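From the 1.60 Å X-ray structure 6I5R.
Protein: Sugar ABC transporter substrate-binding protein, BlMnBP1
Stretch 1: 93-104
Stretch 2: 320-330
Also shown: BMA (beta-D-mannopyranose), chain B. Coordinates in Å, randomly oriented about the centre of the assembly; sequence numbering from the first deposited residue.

Stretch 1 (93-104) ANNDSWDIMMIP
Stretch 2 320-330: DYSYGINKNIS

Two segments of one chain, at least 218 residues apart in sequence wherever they touch, pair as antiparallel strands (100-102 and 322-325; axes 4.7 Å apart at closest approach, N-to-C directions 146° apart) and bury 861 Å² between them. At the start of stretch 2, the D320 carboxylate (chi1 t) grips the mannose: O4 donates to OD1 and O6 to OD2, both at 2.7 Å. Y321 (phi/psi -147/136, chi1 -103°, between wells) points toward stretch 1; its CD1 lies 3.6 Å from M102 CB, and its ring edge meets both I103 O (3.5 Å from CE1) and sugar O2 (3.8 Å from CE2).

S322 is extended (-107/143); its O accepts from I103 N (2.8 Å) and also receives a CA-H...O contact from M102 CA (3.2 Å). Water 2 extends the ladder, donating to I103 O and accepting from S322 N, each at 2.8 Å. Y323 (chi1 m, chi2 -81°) faces M102 in a non-hydrogen-bonded pair, CA-CA 4.7 Å. The M102 side chain curls m, m, m so that CE sits over the tyrosine face, 3.9 Å from the ring centroid, a CH-pi contact, while M102 SD comes within 3.5 Å of Y323 CD1. I100 CG2 lies 4.2 Å from Y323 CD1.

G324 (-129/149) and M101 form the hydrogen-bonded pair, CA-CA 5.5 Å: G324 N donates to M101 O (2.8 Å) and M101 N to G324 O (3.0 Å). An ideal CB on G324 would clash with I103 CG1 at 2.9 Å, so the bare backbone makes room for that isoleucine. I325 pairs with I100 without hydrogen bonds, CA-CA 4.6 Å; both are m, t, and their CG1 atoms meet at 4.2 Å on the face shared by Y323 and M102.

N326 (chi1 t, chi2 -8°) points toward stretch 1 and continues the ladder through its N, which donates to D99 O (3.1 Å). Its ND2 spends both protons on backbone carbonyls, N95 O (2.7 Å) and W98 O (3.0 Å), fastening the loop before the strand. Its CB rests 3.4 Å from the centroid of the W98 six-membered ring, over the face (W98 chi1 p, chi2 -81°).

A type I turn, N326 to I329, follows, with N328 N donating to N326 OD1 (2.9 Å) and a weak I329 N to N326 O bond (3.3 Å). From this turn N328 (chi1 m) directs ND2 to N94 OD1 (2.9 Å) and N95 O (3.0 Å). I329 (p, t) places CD1 3.1 Å from D99 OD1; S330 (chi1 p) caps the following helix.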

# COMPACT_ATOMS: atom_id res chain seq x y z
N ALA A 93 22.38 5.96 -4.70
CA ALA A 93 23.78 6.05 -4.34
C ALA A 93 24.55 4.78 -4.71
O ALA A 93 25.78 4.80 -4.76
CB ALA A 93 23.91 6.30 -2.84
N ASN A 94 23.86 3.67 -4.92
CA ASN A 94 24.44 2.46 -5.49
C ASN A 94 25.68 1.98 -4.72
O ASN A 94 26.76 1.78 -5.30
CB ASN A 94 24.81 2.67 -6.96
CG ASN A 94 25.14 1.37 -7.67
OD1 ASN A 94 24.71 0.29 -7.28
ND2 ASN A 94 25.92 1.47 -8.74
N ASN A 95 25.50 1.75 -3.43
CA ASN A 95 26.60 1.36 -2.55
C ASN A 95 26.16 0.17 -1.70
O ASN A 95 25.19 -0.54 -2.00
CB ASN A 95 27.08 2.61 -1.80
CG ASN A 95 26.03 3.21 -0.88
OD1 ASN A 95 25.12 2.53 -0.44
ND2 ASN A 95 26.17 4.50 -0.60
N ASP A 96 26.89 -0.09 -0.61
CA ASP A 96 26.62 -1.24 0.25
C ASP A 96 26.21 -0.81 1.66
O ASP A 96 26.38 -1.56 2.62
CB ASP A 96 27.83 -2.18 0.29
CG ASP A 96 29.08 -1.49 0.78
OD1 ASP A 96 29.00 -0.32 1.16
OD2 ASP A 96 30.17 -2.13 0.81
N SER A 97 25.63 0.38 1.79
CA SER A 97 25.27 0.93 3.10
C SER A 97 23.96 0.39 3.66
O SER A 97 23.53 0.84 4.72
CB SER A 97 25.14 2.44 3.02
OG SER A 97 24.07 2.78 2.17
N TRP A 98 23.28 -0.46 2.92
CA TRP A 98 22.03 -1.07 3.37
C TRP A 98 22.08 -2.50 2.85
O TRP A 98 22.76 -2.78 1.88
CB TRP A 98 20.79 -0.33 2.84
CG TRP A 98 20.77 -0.27 1.35
CD1 TRP A 98 21.44 0.61 0.55
CD2 TRP A 98 20.04 -1.13 0.47
NE1 TRP A 98 21.18 0.34 -0.78
CE2 TRP A 98 20.34 -0.74 -0.85
CE3 TRP A 98 19.18 -2.21 0.67
CZ2 TRP A 98 19.80 -1.37 -1.95
CZ3 TRP A 98 18.63 -2.83 -0.44
CH2 TRP A 98 18.95 -2.41 -1.73
N ASP A 99 21.38 -3.38 3.52
CA ASP A 99 21.33 -4.77 3.10
C ASP A 99 19.95 -5.21 2.68
O ASP A 99 19.81 -5.94 1.70
CB ASP A 99 21.83 -5.65 4.24
CG ASP A 99 23.30 -5.37 4.56
OD1 ASP A 99 24.18 -5.78 3.76
OD2 ASP A 99 23.57 -4.70 5.59
N ILE A 100 18.94 -4.80 3.43
CA ILE A 100 17.53 -4.97 3.07
C ILE A 100 16.86 -3.61 3.17
O ILE A 100 17.07 -2.90 4.15
CB ILE A 100 16.80 -5.93 4.02
CG1 ILE A 100 17.40 -7.32 4.03
CG2 ILE A 100 15.29 -6.00 3.66
CD1 ILE A 100 17.04 -8.04 5.30
N MET A 101 16.02 -3.28 2.18
CA MET A 101 15.09 -2.16 2.31
C MET A 101 13.72 -2.58 1.81
O MET A 101 13.57 -3.60 1.13
CB MET A 101 15.55 -0.90 1.54
CG MET A 101 15.52 -1.04 0.06
SD MET A 101 15.57 0.54 -0.82
CE MET A 101 17.19 1.15 -0.27
N MET A 102 12.70 -1.79 2.15
CA MET A 102 11.41 -1.96 1.51
C MET A 102 11.50 -1.23 0.17
O MET A 102 11.88 -0.06 0.11
CB MET A 102 10.27 -1.42 2.39
CG MET A 102 10.32 -1.90 3.81
SD MET A 102 10.62 -3.67 4.09
CE MET A 102 9.09 -4.44 3.49
N ILE A 103 11.18 -1.94 -0.90
CA ILE A 103 11.39 -1.44 -2.25
C ILE A 103 10.56 -0.19 -2.49
O ILE A 103 9.33 -0.20 -2.31
CB ILE A 103 11.03 -2.51 -3.29
CG1 ILE A 103 11.93 -3.72 -3.12
CG2 ILE A 103 11.11 -1.92 -4.68
CD1 ILE A 103 11.49 -4.94 -3.84
N PRO A 104 11.20 0.92 -2.85
CA PRO A 104 10.50 2.18 -3.12
C PRO A 104 9.99 2.20 -4.57
O PRO A 104 9.79 1.15 -5.16
CB PRO A 104 11.57 3.24 -2.90
CG PRO A 104 12.85 2.51 -3.28
CD PRO A 104 12.68 1.11 -2.81
N ASP A 320 1.86 -4.40 0.74
CA ASP A 320 2.06 -3.04 1.23
C ASP A 320 3.43 -2.51 0.84
O ASP A 320 3.55 -1.54 0.08
CB ASP A 320 1.86 -3.01 2.75
CG ASP A 320 2.29 -1.70 3.35
OD1 ASP A 320 1.68 -0.64 3.04
OD2 ASP A 320 3.21 -1.70 4.15
N TYR A 321 4.48 -3.19 1.29
CA TYR A 321 5.87 -2.87 1.00
C TYR A 321 6.64 -4.19 0.94
O TYR A 321 6.42 -5.07 1.78
CB TYR A 321 6.48 -1.99 2.08
CG TYR A 321 6.62 -0.52 1.73
CD1 TYR A 321 7.43 -0.11 0.68
CD2 TYR A 321 5.99 0.45 2.48
CE1 TYR A 321 7.61 1.21 0.38
CE2 TYR A 321 6.13 1.78 2.17
CZ TYR A 321 6.96 2.17 1.13
OH TYR A 321 7.12 3.51 0.83
N SER A 322 7.51 -4.33 -0.05
CA SER A 322 8.20 -5.59 -0.24
C SER A 322 9.66 -5.48 0.17
O SER A 322 10.31 -4.46 -0.07
CB SER A 322 8.13 -6.04 -1.70
OG SER A 322 6.80 -6.42 -2.01
N TYR A 323 10.18 -6.56 0.76
CA TYR A 323 11.60 -6.64 1.08
C TYR A 323 12.44 -6.86 -0.16
O TYR A 323 12.17 -7.78 -0.94
CB TYR A 323 11.88 -7.78 2.02
CG TYR A 323 11.05 -7.88 3.26
CD1 TYR A 323 11.34 -7.10 4.37
CD2 TYR A 323 9.98 -8.75 3.33
CE1 TYR A 323 10.60 -7.19 5.50
CE2 TYR A 323 9.24 -8.86 4.47
CZ TYR A 323 9.54 -8.08 5.54
OH TYR A 323 8.81 -8.20 6.67
N GLY A 324 13.48 -6.04 -0.33
CA GLY A 324 14.47 -6.26 -1.37
C GLY A 324 15.86 -6.21 -0.78
O GLY A 324 16.12 -5.51 0.20
N ILE A 325 16.75 -6.99 -1.39
CA ILE A 325 18.12 -7.19 -0.92
C ILE A 325 19.09 -6.54 -1.89
O ILE A 325 18.97 -6.70 -3.11
CB ILE A 325 18.45 -8.69 -0.75
CG1 ILE A 325 17.53 -9.31 0.30
CG2 ILE A 325 19.88 -8.90 -0.34
CD1 ILE A 325 17.49 -10.80 0.29
N ASN A 326 20.08 -5.84 -1.34
CA ASN A 326 21.04 -5.06 -2.11
C ASN A 326 21.98 -5.98 -2.90
O ASN A 326 22.75 -6.74 -2.30
CB ASN A 326 21.83 -4.17 -1.14
CG ASN A 326 22.71 -3.15 -1.82
OD1 ASN A 326 22.88 -3.15 -3.02
ND2 ASN A 326 23.30 -2.26 -1.01
N LYS A 327 21.96 -5.90 -4.21
CA LYS A 327 22.86 -6.75 -4.94
C LYS A 327 24.34 -6.39 -4.73
O LYS A 327 25.20 -7.17 -5.03
CB LYS A 327 22.57 -6.69 -6.43
CG LYS A 327 22.58 -5.31 -6.96
CD LYS A 327 23.97 -4.79 -7.06
CE LYS A 327 24.11 -3.81 -8.19
NZ LYS A 327 25.44 -3.99 -8.84
N ASN A 328 24.61 -5.20 -4.21
CA ASN A 328 26.00 -4.78 -4.05
C ASN A 328 26.70 -5.43 -2.88
O ASN A 328 27.93 -5.31 -2.75
CB ASN A 328 26.08 -3.26 -3.87
CG ASN A 328 25.66 -2.50 -5.09
OD1 ASN A 328 25.85 -2.95 -6.20
ND2 ASN A 328 25.14 -1.30 -4.89
N ILE A 329 25.98 -6.07 -1.97
CA ILE A 329 26.62 -6.52 -0.75
C ILE A 329 27.24 -7.91 -0.94
O ILE A 329 26.99 -8.59 -1.95
CB ILE A 329 25.63 -6.52 0.43
CG1 ILE A 329 24.62 -7.67 0.31
CG2 ILE A 329 24.95 -5.15 0.55
CD1 ILE A 329 23.50 -7.59 1.29
N SER A 330 28.05 -8.31 0.03
CA SER A 330 28.81 -9.56 -0.05
C SER A 330 27.87 -10.76 -0.11
O SER A 330 26.69 -10.67 0.25
CB SER A 330 29.73 -9.69 1.17
OG SER A 330 28.98 -9.96 2.36
C1 BMA B . 3.08 4.32 6.44
C2 BMA B . 3.54 4.78 5.02
C3 BMA B . 2.69 4.08 4.00
C4 BMA B . 2.59 2.58 4.29
C5 BMA B . 2.11 2.32 5.71
C6 BMA B . 2.08 0.84 6.04
O2 BMA B . 4.86 4.33 4.73
O3 BMA B . 3.16 4.27 2.67
O4 BMA B . 1.66 2.04 3.39
O5 BMA B . 3.04 2.95 6.61
O6 BMA B . 3.40 0.29 6.00
O HOH W 1 27.32 -1.52 -8.22
O HOH W 2 7.62 -2.37 -2.03